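Local structure of major capsid protein (Norovirus Hu/GI.7/TCH-060/USA/2003, 4P25) at residues D123-K131 against I143-P151; A106-V116 against D154-S165. The protein forms the norovirus capsid, its dimeric protruding domain binding histo-blood group antigens, here the Lewis Y glycan, probably as cell attachment factors. All coordinates share one frame; numbering follows the deposited sequence.

Contact 1: residues D123-K131 against I143-P151; sequences DPMSRLDVK and IEFTSDQDP. With FUC (alpha-L-fucopyranose), chain E.
Ile-143 reaches Val-130 across the contact with its CD1, which lies 4.2 Å from Val-130 CG2, two branched aliphatic side chains suited to a buried spot. At Glu-144 the backbones are bridged by water: one molecule accepts a hydrogen bond from Lys-131 N and donates one to Glu-144 O. Phe-145 offers a ring face to Leu-128, whose CD2 sits over it, 3.9 Å from the centroid and 21° off the ring normal. CG of Phe-145 stands between its own backbone N and carbonyl carbon (chi1 66°), which directs the flat ring at the leucine. Thr-146 pairs with Asp-129 through two backbone hydrogen bonds, Asp-129 N to Thr-146 O at 2.8 Å and Thr-146 N to Asp-129 O at 3.0 Å. Ser-147 then uses its hydroxyl twice: OG donates to Arg-127 O (2.9 Å), approaching from above the carbonyl plane, and accepts from Gln-149 N in an ST turn. Gln-149, bent at chi2 (76°), brings OE1 to within 2.7 Å of Arg-127 N, its side-chain carbonyl standing in for a backbone one. Pro-151 rests CB against Ser-126 OG. Arg-127 grips Asp-129 side-on, NE to OD1 at 2.8 Å and NH2 to OD2, and both line the glycan pocket, NH2 bonding weakly to fucose O3. The single antiparallel bridge, just past strand 142-144, joins the sheet's two outermost strands, consistent with closure of the compact P2 barrel.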
loop_
_atom_site.group_PDB
_atom_site.type_symbol
_atom_site.label_atom_id
_atom_site.label_comp_id
_atom_site.label_asym_id
_atom_site.label_seq_id
_atom_site.Cartn_x
_atom_site.Cartn_y
_atom_site.Cartn_z
ATOM N N ASP A 123 20.713 6.309 -12.636
ATOM C CA ASP A 123 19.343 6.626 -12.252
ATOM C C ASP A 123 18.317 5.845 -13.009
ATOM O O ASP A 123 18.137 6.049 -14.191
ATOM C CB ASP A 123 19.170 8.143 -12.397
ATOM C CG ASP A 123 17.851 8.657 -11.875
ATOM O OD1 ASP A 123 17.018 7.835 -11.441
ATOM O OD2 ASP A 123 17.622 9.894 -11.916
ATOM N N PRO A 124 17.638 4.940 -12.324
ATOM C CA PRO A 124 16.669 4.080 -13.008
ATOM C C PRO A 124 15.301 4.726 -13.231
ATOM O O PRO A 124 14.447 4.128 -13.899
ATOM C CB PRO A 124 16.516 2.909 -12.036
ATOM C CG PRO A 124 16.661 3.559 -10.695
ATOM C CD PRO A 124 17.726 4.621 -10.884
ATOM N N MET A 125 15.091 5.915 -12.675
ATOM C CA MET A 125 13.753 6.500 -12.663
ATOM C C MET A 125 13.514 7.442 -13.834
ATOM O O MET A 125 14.406 8.187 -14.241
ATOM C CB MET A 125 13.498 7.257 -11.351
ATOM C CG MET A 125 13.854 6.493 -10.085
ATOM S SD MET A 125 13.070 4.869 -9.951
ATOM C CE MET A 125 11.338 5.328 -9.913
ATOM N N SER A 126 12.300 7.397 -14.364
ATOM C CA SER A 126 11.839 8.388 -15.329
ATOM C C SER A 126 10.570 9.013 -14.773
ATOM O O SER A 126 9.731 8.319 -14.189
ATOM C CB SER A 126 11.537 7.725 -16.676
ATOM O OG SER A 126 12.690 7.112 -17.222
ATOM N N ARG A 127 10.422 10.323 -14.933
ATOM C CA ARG A 127 9.167 10.966 -14.580
ATOM C C ARG A 127 8.375 11.194 -15.859
ATOM O O ARG A 127 8.824 11.914 -16.765
ATOM C CB ARG A 127 9.396 12.279 -13.824
ATOM C CG ARG A 127 8.153 12.767 -13.067
ATOM C CD ARG A 127 8.322 14.195 -12.552
ATOM N NE ARG A 127 8.320 15.150 -13.657
ATOM C CZ ARG A 127 8.894 16.352 -13.632
ATOM N NH1 ARG A 127 9.535 16.781 -12.547
ATOM N NH2 ARG A 127 8.834 17.127 -14.705
ATOM N N LEU A 128 7.216 10.545 -15.945
ATOM C CA LEU A 128 6.334 10.696 -17.095
ATOM C C LEU A 128 5.324 11.793 -16.813
ATOM O O LEU A 128 4.561 11.717 -15.845
ATOM C CB LEU A 128 5.614 9.385 -17.402
ATOM C CG LEU A 128 6.508 8.136 -17.430
ATOM C CD1 LEU A 128 5.715 6.920 -17.877
ATOM C CD2 LEU A 128 7.741 8.343 -18.317
ATOM N N ASP A 129 5.341 12.822 -17.650
ATOM C CA ASP A 129 4.447 13.954 -17.494
ATOM C C ASP A 129 3.275 13.784 -18.463
ATOM O O ASP A 129 3.435 13.828 -19.685
ATOM C CB ASP A 129 5.230 15.252 -17.699
ATOM C CG ASP A 129 6.428 15.352 -16.754
ATOM O OD1 ASP A 129 6.274 14.992 -15.563
ATOM O OD2 ASP A 129 7.526 15.756 -17.196
ATOM N N VAL A 130 2.097 13.554 -17.892
ATOM C CA VAL A 130 0.932 13.121 -18.656
ATOM C C VAL A 130 -0.182 14.152 -18.603
ATOM O O VAL A 130 -0.597 14.571 -17.514
ATOM C CB VAL A 130 0.380 11.795 -18.092
ATOM C CG1 VAL A 130 -0.840 11.337 -18.880
ATOM C CG2 VAL A 130 1.465 10.724 -18.089
ATOM N N LYS A 131 -0.668 14.557 -19.773
ATOM C CA LYS A 131 -1.801 15.474 -19.849
ATOM C C LYS A 131 -3.078 14.708 -20.172
ATOM O O LYS A 131 -3.045 13.697 -20.881
ATOM C CB LYS A 131 -1.561 16.562 -20.905
ATOM C CG LYS A 131 -0.305 17.383 -20.668
ATOM C CD LYS A 131 -0.297 18.643 -21.518
ATOM C CE LYS A 131 -1.239 19.707 -20.963
ATOM N NZ LYS A 131 -0.712 20.361 -19.726
ATOM N N ILE A 143 -1.761 6.066 -23.422
ATOM C CA ILE A 143 -1.644 7.469 -23.055
ATOM C C ILE A 143 -0.352 7.999 -23.645
ATOM O O ILE A 143 0.524 7.223 -24.034
ATOM C CB ILE A 143 -1.626 7.675 -21.522
ATOM C CG1 ILE A 143 -0.421 6.965 -20.893
ATOM C CG2 ILE A 143 -2.945 7.223 -20.899
ATOM C CD1 ILE A 143 -0.319 7.143 -19.392
ATOM N N GLU A 144 -0.231 9.317 -23.732
ATOM C CA GLU A 144 1.023 9.910 -24.165
ATOM C C GLU A 144 1.680 10.643 -23.004
ATOM O O GLU A 144 1.031 10.938 -22.004
ATOM C CB GLU A 144 0.812 10.825 -25.374
ATOM C CG GLU A 144 0.266 10.055 -26.581
ATOM C CD GLU A 144 0.351 10.818 -27.896
ATOM O OE1 GLU A 144 0.885 11.945 -27.914
ATOM O OE2 GLU A 144 -0.126 10.274 -28.915
ATOM N N PHE A 145 2.977 10.897 -23.129
ATOM C CA PHE A 145 3.705 11.622 -22.093
ATOM C C PHE A 145 4.881 12.384 -22.678
ATOM O O PHE A 145 5.325 12.115 -23.800
ATOM C CB PHE A 145 4.200 10.669 -20.981
ATOM C CG PHE A 145 5.250 9.681 -21.438
ATOM C CD1 PHE A 145 6.593 10.028 -21.463
ATOM C CD2 PHE A 145 4.890 8.396 -21.829
ATOM C CE1 PHE A 145 7.562 9.121 -21.891
ATOM C CE2 PHE A 145 5.850 7.485 -22.250
ATOM C CZ PHE A 145 7.188 7.848 -22.277
ATOM N N THR A 146 5.374 13.346 -21.913
ATOM C CA THR A 146 6.678 13.927 -22.170
ATOM C C THR A 146 7.526 13.591 -20.954
ATOM O O THR A 146 6.985 13.333 -19.870
ATOM C CB THR A 146 6.612 15.459 -22.388
ATOM O OG1 THR A 146 6.016 16.091 -21.249
ATOM C CG2 THR A 146 5.798 15.793 -23.637
ATOM N N SER A 147 8.841 13.560 -21.131
ATOM C CA SER A 147 9.750 13.246 -20.037
ATOM C C SER A 147 11.103 13.887 -20.274
ATOM O O SER A 147 11.578 13.956 -21.407
ATOM C CB SER A 147 9.928 11.731 -19.902
ATOM O OG SER A 147 10.836 11.421 -18.855
ATOM N N ASP A 148 11.728 14.356 -19.203
ATOM C CA ASP A 148 13.080 14.884 -19.310
ATOM C C ASP A 148 14.103 13.751 -19.273
ATOM O O ASP A 148 15.292 13.966 -19.500
ATOM C CB ASP A 148 13.350 15.928 -18.224
ATOM C CG ASP A 148 12.686 17.255 -18.529
ATOM O OD1 ASP A 148 12.470 17.536 -19.728
ATOM O OD2 ASP A 148 12.379 18.012 -17.583
ATOM N N GLN A 149 13.624 12.541 -19.000
ATOM C CA GLN A 149 14.478 11.363 -19.039
ATOM C C GLN A 149 14.210 10.615 -20.342
ATOM O O GLN A 149 13.507 11.127 -21.215
ATOM C CB GLN A 149 14.238 10.475 -17.808
ATOM C CG GLN A 149 14.568 11.156 -16.472
ATOM C CD GLN A 149 13.505 12.154 -16.032
ATOM O OE1 GLN A 149 12.304 11.900 -16.157
ATOM N NE2 GLN A 149 13.947 13.309 -15.532
ATOM N N ASP A 150 14.773 9.418 -20.488
ATOM C CA ASP A 150 14.609 8.650 -21.724
ATOM C C ASP A 150 14.095 7.233 -21.446
ATOM O O ASP A 150 14.801 6.259 -21.690
ATOM C CB ASP A 150 15.937 8.587 -22.494
ATOM C CG ASP A 150 15.763 8.166 -23.950
ATOM O OD1 ASP A 150 14.616 8.138 -24.442
ATOM O OD2 ASP A 150 16.786 7.878 -24.610
ATOM N N PRO A 151 12.857 7.121 -20.933
ATOM C CA PRO A 151 12.301 5.798 -20.642
ATOM C C PRO A 151 12.113 4.963 -21.903
ATOM O O PRO A 151 11.720 5.492 -22.946
ATOM C CB PRO A 151 10.940 6.119 -20.013
ATOM C CG PRO A 151 10.585 7.468 -20.549
ATOM C CD PRO A 151 11.888 8.199 -20.639
HETATM C C1 FUC E . 5.419 20.428 -14.765
HETATM C C2 FUC E . 6.508 19.452 -15.179
HETATM C C3 FUC E . 7.705 20.223 -15.710
HETATM C C4 FUC E . 8.148 21.247 -14.678
HETATM C C5 FUC E . 6.967 22.123 -14.292
HETATM C C6 FUC E . 7.412 23.147 -13.247
HETATM O O2 FUC E . 6.007 18.581 -16.203
HETATM O O3 FUC E . 8.782 19.312 -15.975
HETATM O O4 FUC E . 8.643 20.569 -13.513
HETATM O O5 FUC E . 5.922 21.304 -13.747
HETATM O O HOH W 1 10.073 14.429 -16.770
HETATM O O HOH W 2 3.343 16.846 -21.153
HETATM O O HOH W 3 -2.045 11.412 -22.672
HETATM O O HOH W 4 0.493 13.648 -22.204
#

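Contact 2: residues A106-V116 against D154-S165. With GAL (beta-D-galactopyranose), chain B; FUC (alpha-L-fucopyranose), chain E.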
loop_
_atom_site.group_PDB
_atom_site.type_symbol
_atom_site.label_atom_id
_atom_site.label_comp_id
_atom_site.label_asym_id
_atom_site.label_seq_id
_atom_site.Cartn_x
_atom_site.Cartn_y
_atom_site.Cartn_z
ATOM N N ALA A 106 -8.921 15.722 -14.563
ATOM C CA ALA A 106 -8.749 17.103 -15.014
ATOM C C ALA A 106 -7.506 17.792 -14.470
ATOM O O ALA A 106 -7.581 18.889 -13.916
ATOM C CB ALA A 106 -10.001 17.925 -14.716
ATOM N N CYS A 107 -6.365 17.135 -14.637
ATOM C CA CYS A 107 -5.091 17.687 -14.206
ATOM C C CYS A 107 -3.964 16.955 -14.914
ATOM O O CYS A 107 -4.169 15.876 -15.476
ATOM C CB CYS A 107 -4.927 17.583 -12.682
ATOM S SG CYS A 107 -5.031 15.898 -11.991
ATOM N N ASP A 108 -2.779 17.554 -14.911
ATOM C CA ASP A 108 -1.589 16.842 -15.342
ATOM C C ASP A 108 -1.161 15.859 -14.263
ATOM O O ASP A 108 -1.274 16.142 -13.064
ATOM C CB ASP A 108 -0.444 17.813 -15.618
ATOM C CG ASP A 108 -0.507 18.430 -17.004
ATOM O OD1 ASP A 108 -1.591 18.449 -17.632
ATOM O OD2 ASP A 108 0.550 18.919 -17.455
ATOM N N TRP A 109 -0.676 14.700 -14.693
ATOM C CA TRP A 109 -0.076 13.730 -13.795
ATOM C C TRP A 109 1.427 13.708 -13.982
ATOM O O TRP A 109 1.928 13.949 -15.077
ATOM C CB TRP A 109 -0.609 12.326 -14.075
ATOM C CG TRP A 109 -2.053 12.138 -13.780
ATOM C CD1 TRP A 109 -2.882 12.991 -13.108
ATOM C CD2 TRP A 109 -2.846 11.007 -14.145
ATOM N NE1 TRP A 109 -4.150 12.454 -13.037
ATOM C CE2 TRP A 109 -4.153 11.236 -13.670
ATOM C CE3 TRP A 109 -2.578 9.819 -14.836
ATOM C CZ2 TRP A 109 -5.189 10.320 -13.859
ATOM C CZ3 TRP A 109 -3.605 8.911 -15.025
ATOM C CH2 TRP A 109 -4.895 9.167 -14.544
ATOM N N HIS A 110 2.140 13.403 -12.908
ATOM C CA HIS A 110 3.573 13.207 -12.971
ATOM C C HIS A 110 3.863 11.887 -12.286
ATOM O O HIS A 110 3.684 11.745 -11.077
ATOM C CB HIS A 110 4.274 14.395 -12.326
ATOM C CG HIS A 110 3.828 15.703 -12.899
ATOM N ND1 HIS A 110 2.879 16.498 -12.291
ATOM C CD2 HIS A 110 4.249 16.390 -13.990
ATOM C CE1 HIS A 110 2.713 17.601 -12.999
ATOM N NE2 HIS A 110 3.533 17.560 -14.034
ATOM N N VAL A 111 4.271 10.911 -13.094
ATOM C CA VAL A 111 4.294 9.511 -12.690
ATOM C C VAL A 111 5.726 9.025 -12.701
ATOM O O VAL A 111 6.415 9.136 -13.718
ATOM C CB VAL A 111 3.472 8.661 -13.686
ATOM C CG1 VAL A 111 3.394 7.209 -13.224
ATOM C CG2 VAL A 111 2.069 9.245 -13.871
ATOM N N SER A 112 6.188 8.495 -11.573
ATOM C CA SER A 112 7.578 8.046 -11.474
ATOM C C SER A 112 7.701 6.560 -11.760
ATOM O O SER A 112 7.176 5.730 -11.011
ATOM C CB SER A 112 8.148 8.360 -10.098
ATOM O OG SER A 112 9.535 8.071 -10.075
ATOM N N THR A 113 8.398 6.225 -12.845
ATOM C CA THR A 113 8.500 4.830 -13.278
ATOM C C THR A 113 9.935 4.307 -13.354
ATOM O O THR A 113 10.894 5.078 -13.469
ATOM C CB THR A 113 7.846 4.620 -14.657
ATOM O OG1 THR A 113 8.581 5.332 -15.656
ATOM C CG2 THR A 113 6.418 5.115 -14.654
ATOM N N PHE A 114 10.062 2.989 -13.284
ATOM C CA PHE A 114 11.338 2.325 -13.525
ATOM C C PHE A 114 11.184 1.248 -14.593
ATOM O O PHE A 114 10.089 0.732 -14.811
ATOM C CB PHE A 114 11.932 1.748 -12.232
ATOM C CG PHE A 114 11.210 0.526 -11.699
ATOM C CD1 PHE A 114 10.028 0.655 -10.988
ATOM C CD2 PHE A 114 11.746 -0.743 -11.879
ATOM C CE1 PHE A 114 9.374 -0.466 -10.486
ATOM C CE2 PHE A 114 11.097 -1.869 -11.378
ATOM C CZ PHE A 114 9.909 -1.727 -10.678
ATOM N N LYS A 115 12.281 0.926 -15.271
ATOM C CA LYS A 115 12.249 -0.111 -16.290
ATOM C C LYS A 115 12.312 -1.470 -15.615
ATOM O O LYS A 115 13.228 -1.747 -14.840
ATOM C CB LYS A 115 13.405 0.044 -17.282
ATOM C CG LYS A 115 13.304 -0.897 -18.471
ATOM C CD LYS A 115 14.432 -0.690 -19.467
ATOM C CE LYS A 115 14.192 -1.513 -20.722
ATOM N NZ LYS A 115 15.123 -1.132 -21.815
ATOM N N VAL A 116 11.333 -2.324 -15.902
ATOM C CA VAL A 116 11.292 -3.631 -15.291
ATOM C C VAL A 116 12.323 -4.567 -15.925
ATOM O O VAL A 116 13.300 -4.922 -15.275
ATOM C CB VAL A 116 9.905 -4.270 -15.375
ATOM C CG1 VAL A 116 9.909 -5.627 -14.700
ATOM C CG2 VAL A 116 8.881 -3.353 -14.741
ATOM N N ASP A 154 9.410 -1.674 -20.917
ATOM C CA ASP A 154 8.367 -1.941 -19.932
ATOM C C ASP A 154 8.582 -1.069 -18.695
ATOM O O ASP A 154 9.498 -1.311 -17.909
ATOM C CB ASP A 154 8.433 -3.434 -19.591
ATOM C CG ASP A 154 7.353 -3.895 -18.613
ATOM O OD1 ASP A 154 6.449 -3.113 -18.243
ATOM O OD2 ASP A 154 7.423 -5.085 -18.226
ATOM N N GLN A 155 7.733 -0.054 -18.532
ATOM C CA GLN A 155 7.850 0.890 -17.423
ATOM C C GLN A 155 6.733 0.685 -16.412
ATOM O O GLN A 155 5.559 0.594 -16.782
ATOM C CB GLN A 155 7.795 2.335 -17.934
ATOM C CG GLN A 155 8.957 2.751 -18.828
ATOM C CD GLN A 155 10.253 3.006 -18.064
ATOM O OE1 GLN A 155 10.253 3.596 -16.979
ATOM N NE2 GLN A 155 11.367 2.563 -18.635
ATOM N N LEU A 156 7.099 0.612 -15.134
ATOM C CA LEU A 156 6.133 0.459 -14.056
ATOM C C LEU A 156 6.343 1.566 -13.051
ATOM O O LEU A 156 7.470 1.841 -12.643
ATOM C CB LEU A 156 6.303 -0.901 -13.372
ATOM C CG LEU A 156 5.593 -1.143 -12.033
ATOM C CD1 LEU A 156 4.084 -1.082 -12.184
ATOM C CD2 LEU A 156 6.019 -2.490 -11.470
ATOM N N GLY A 157 5.254 2.209 -12.654
ATOM C CA GLY A 157 5.389 3.322 -11.736
ATOM C C GLY A 157 4.151 3.755 -10.989
ATOM O O GLY A 157 3.088 3.135 -11.070
ATOM N N THR A 158 4.322 4.844 -10.253
ATOM C CA THR A 158 3.322 5.340 -9.323
ATOM C C THR A 158 3.120 6.837 -9.522
ATOM O O THR A 158 4.082 7.572 -9.756
ATOM C CB THR A 158 3.784 5.068 -7.877
ATOM O OG1 THR A 158 3.993 3.658 -7.703
ATOM C CG2 THR A 158 2.756 5.549 -6.866
ATOM N N LEU A 159 1.871 7.286 -9.444
ATOM C CA LEU A 159 1.574 8.718 -9.464
ATOM C C LEU A 159 2.330 9.417 -8.340
ATOM O O LEU A 159 2.172 9.063 -7.170
ATOM C CB LEU A 159 0.070 8.944 -9.298
ATOM C CG LEU A 159 -0.405 10.397 -9.387
ATOM C CD1 LEU A 159 -0.144 10.957 -10.777
ATOM C CD2 LEU A 159 -1.879 10.497 -9.025
ATOM N N ALA A 160 3.146 10.406 -8.697
ATOM C CA ALA A 160 3.971 11.114 -7.719
ATOM C C ALA A 160 3.365 12.443 -7.274
ATOM O O ALA A 160 3.387 12.774 -6.089
ATOM C CB ALA A 160 5.372 11.334 -8.268
ATOM N N TRP A 161 2.851 13.207 -8.235
ATOM C CA TRP A 161 2.209 14.489 -7.958
ATOM C C TRP A 161 1.327 14.929 -9.121
ATOM O O TRP A 161 1.419 14.374 -10.212
ATOM C CB TRP A 161 3.224 15.582 -7.579
ATOM C CG TRP A 161 4.336 15.884 -8.579
ATOM C CD1 TRP A 161 5.441 15.124 -8.827
ATOM C CD2 TRP A 161 4.473 17.059 -9.395
ATOM N NE1 TRP A 161 6.243 15.733 -9.766
ATOM C CE2 TRP A 161 5.669 16.927 -10.130
ATOM C CE3 TRP A 161 3.689 18.206 -9.588
ATOM C CZ2 TRP A 161 6.106 17.893 -11.040
ATOM C CZ3 TRP A 161 4.132 19.176 -10.493
ATOM C CH2 TRP A 161 5.325 19.006 -11.206
ATOM N N VAL A 162 0.465 15.911 -8.873
ATOM C CA VAL A 162 -0.422 16.427 -9.913
ATOM C C VAL A 162 -0.325 17.948 -9.991
ATOM O O VAL A 162 0.061 18.601 -9.022
ATOM C CB VAL A 162 -1.893 16.003 -9.682
ATOM C CG1 VAL A 162 -2.021 14.488 -9.707
ATOM C CG2 VAL A 162 -2.423 16.569 -8.368
ATOM N N SER A 163 -0.670 18.508 -11.148
ATOM C CA SER A 163 -0.590 19.950 -11.373
ATOM C C SER A 163 -1.684 20.370 -12.366
ATOM O O SER A 163 -2.287 19.508 -13.009
ATOM C CB SER A 163 0.810 20.323 -11.879
ATOM O OG SER A 163 1.080 19.722 -13.133
ATOM N N PRO A 164 -1.966 21.685 -12.478
ATOM C CA PRO A 164 -3.052 22.137 -13.360
ATOM C C PRO A 164 -2.853 21.768 -14.833
ATOM O O PRO A 164 -1.722 21.695 -15.312
ATOM C CB PRO A 164 -3.017 23.662 -13.196
ATOM C CG PRO A 164 -2.433 23.876 -11.854
ATOM C CD PRO A 164 -1.399 22.805 -11.702
ATOM N N SER A 165 -3.952 21.538 -15.542
ATOM C CA SER A 165 -3.882 21.186 -16.956
ATOM C C SER A 165 -3.448 22.384 -17.786
ATOM O O SER A 165 -2.782 22.235 -18.809
ATOM C CB SER A 165 -5.241 20.678 -17.451
ATOM O OG SER A 165 -5.583 19.449 -16.835
HETATM C C1 GAL B . 3.863 23.319 -16.062
HETATM C C2 GAL B . 3.776 21.871 -15.610
HETATM C C3 GAL B . 2.637 21.178 -16.341
HETATM C C4 GAL B . 1.354 21.969 -16.145
HETATM C C5 GAL B . 1.576 23.411 -16.568
HETATM C C6 GAL B . 0.286 24.208 -16.363
HETATM O O2 GAL B . 5.011 21.201 -15.903
HETATM O O3 GAL B . 2.468 19.852 -15.819
HETATM O O4 GAL B . 0.972 21.927 -14.762
HETATM O O5 GAL B . 2.625 23.986 -15.775
HETATM O O6 GAL B . 0.377 25.452 -17.063
HETATM C C1 FUC E . 5.419 20.428 -14.765
HETATM C C2 FUC E . 6.508 19.452 -15.179
HETATM C C3 FUC E . 7.705 20.223 -15.710
HETATM C C4 FUC E . 8.148 21.247 -14.678
HETATM C C5 FUC E . 6.967 22.123 -14.292
HETATM C C6 FUC E . 7.412 23.147 -13.247
HETATM O O2 FUC E . 6.007 18.581 -16.203
HETATM O O3 FUC E . 8.782 19.312 -15.975
HETATM O O4 FUC E . 8.643 20.569 -13.513
HETATM O O5 FUC E . 5.922 21.304 -13.747
HETATM O O HOH W 5 -6.354 21.269 -13.739
HETATM O O HOH W 6 -4.036 17.816 -18.361
#
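His-110 lies flat on Trp-161 from CB to CE1. Its CB sits over the five-membered ring of Trp-161, 3.6 Å from the centroid. From there CG passes above CE2, and ND1 reaches the region of CD2 and CE3 while making a weak bond to Trp-161 O. CE1 lies over CZ3, so the imidazole is stacked face to face on the six-membered ring, centroids 3.5 Å apart and planes at 16°. At the tip NE2 donates to galactose O3 (3.1 Å), while CD2 faces fucose O2 and also packs against Asp-129 of the neighbouring strand. A histidine suits the place because its flat ring stacks while its N-H remains directed at the sugar. Trp-161 has CG between its backbone N and carbonyl carbon (chi1 57°), which folds the indole over the histidine; fucose O5 meets the indole edge in plane.

The two antiparallel strands carry a classic beta bulge here: Ala-160 and Trp-161 both face His-110, whose O accepts from Ala-160 N at 2.8 Å and weakly from Trp-161 N. Toward the sugar, Asp-108 OD2 accepts from galactose O3 (2.7 Å), and OD1 forms a salt bridge with Lys-131; Pro-164 O accepts from galactose O4.

The face with Trp-109, Val-111 and Leu-159 is apolar near the bulge. Leu-159 CD1 presses on Trp-109 CB at 3.6 Å, the two side chains crossing at about a right angle. Farther along, Gly-157 lets Thr-113 CG2 approach its CA, and a polar pair follows: Thr-113 OG1 donates to a lone pair of Gln-155 OE1, in the carbonyl plane, at 2.7 Å.

In the fold
Contact 1 and contact 2 have centres about 8 Å apart and meet along strands 108-115 and 125-130, neighbours in one six-stranded antiparallel sheet. Along the chain the order is 106-116, 123-131, 143-151, 154-165, so both segments of contact 1 fall between those of contact 2. Backbone pairing of Leu-128 with Val-111 and of Ser-126 with Thr-113 joins the two. Contact 1 brings together the sheet's outermost strands, 125-130 and 142-144, as in a closed barrel, whereas contact 2 pairs interior strands, 154-163 lying between 108-115 and 66-73. Together they place Arg-127 and Asp-129 beside Asp-108, His-110 and Trp-161 in one glycan pocket, and both touch the second subunit, where Met-125 packs on its Trp-161.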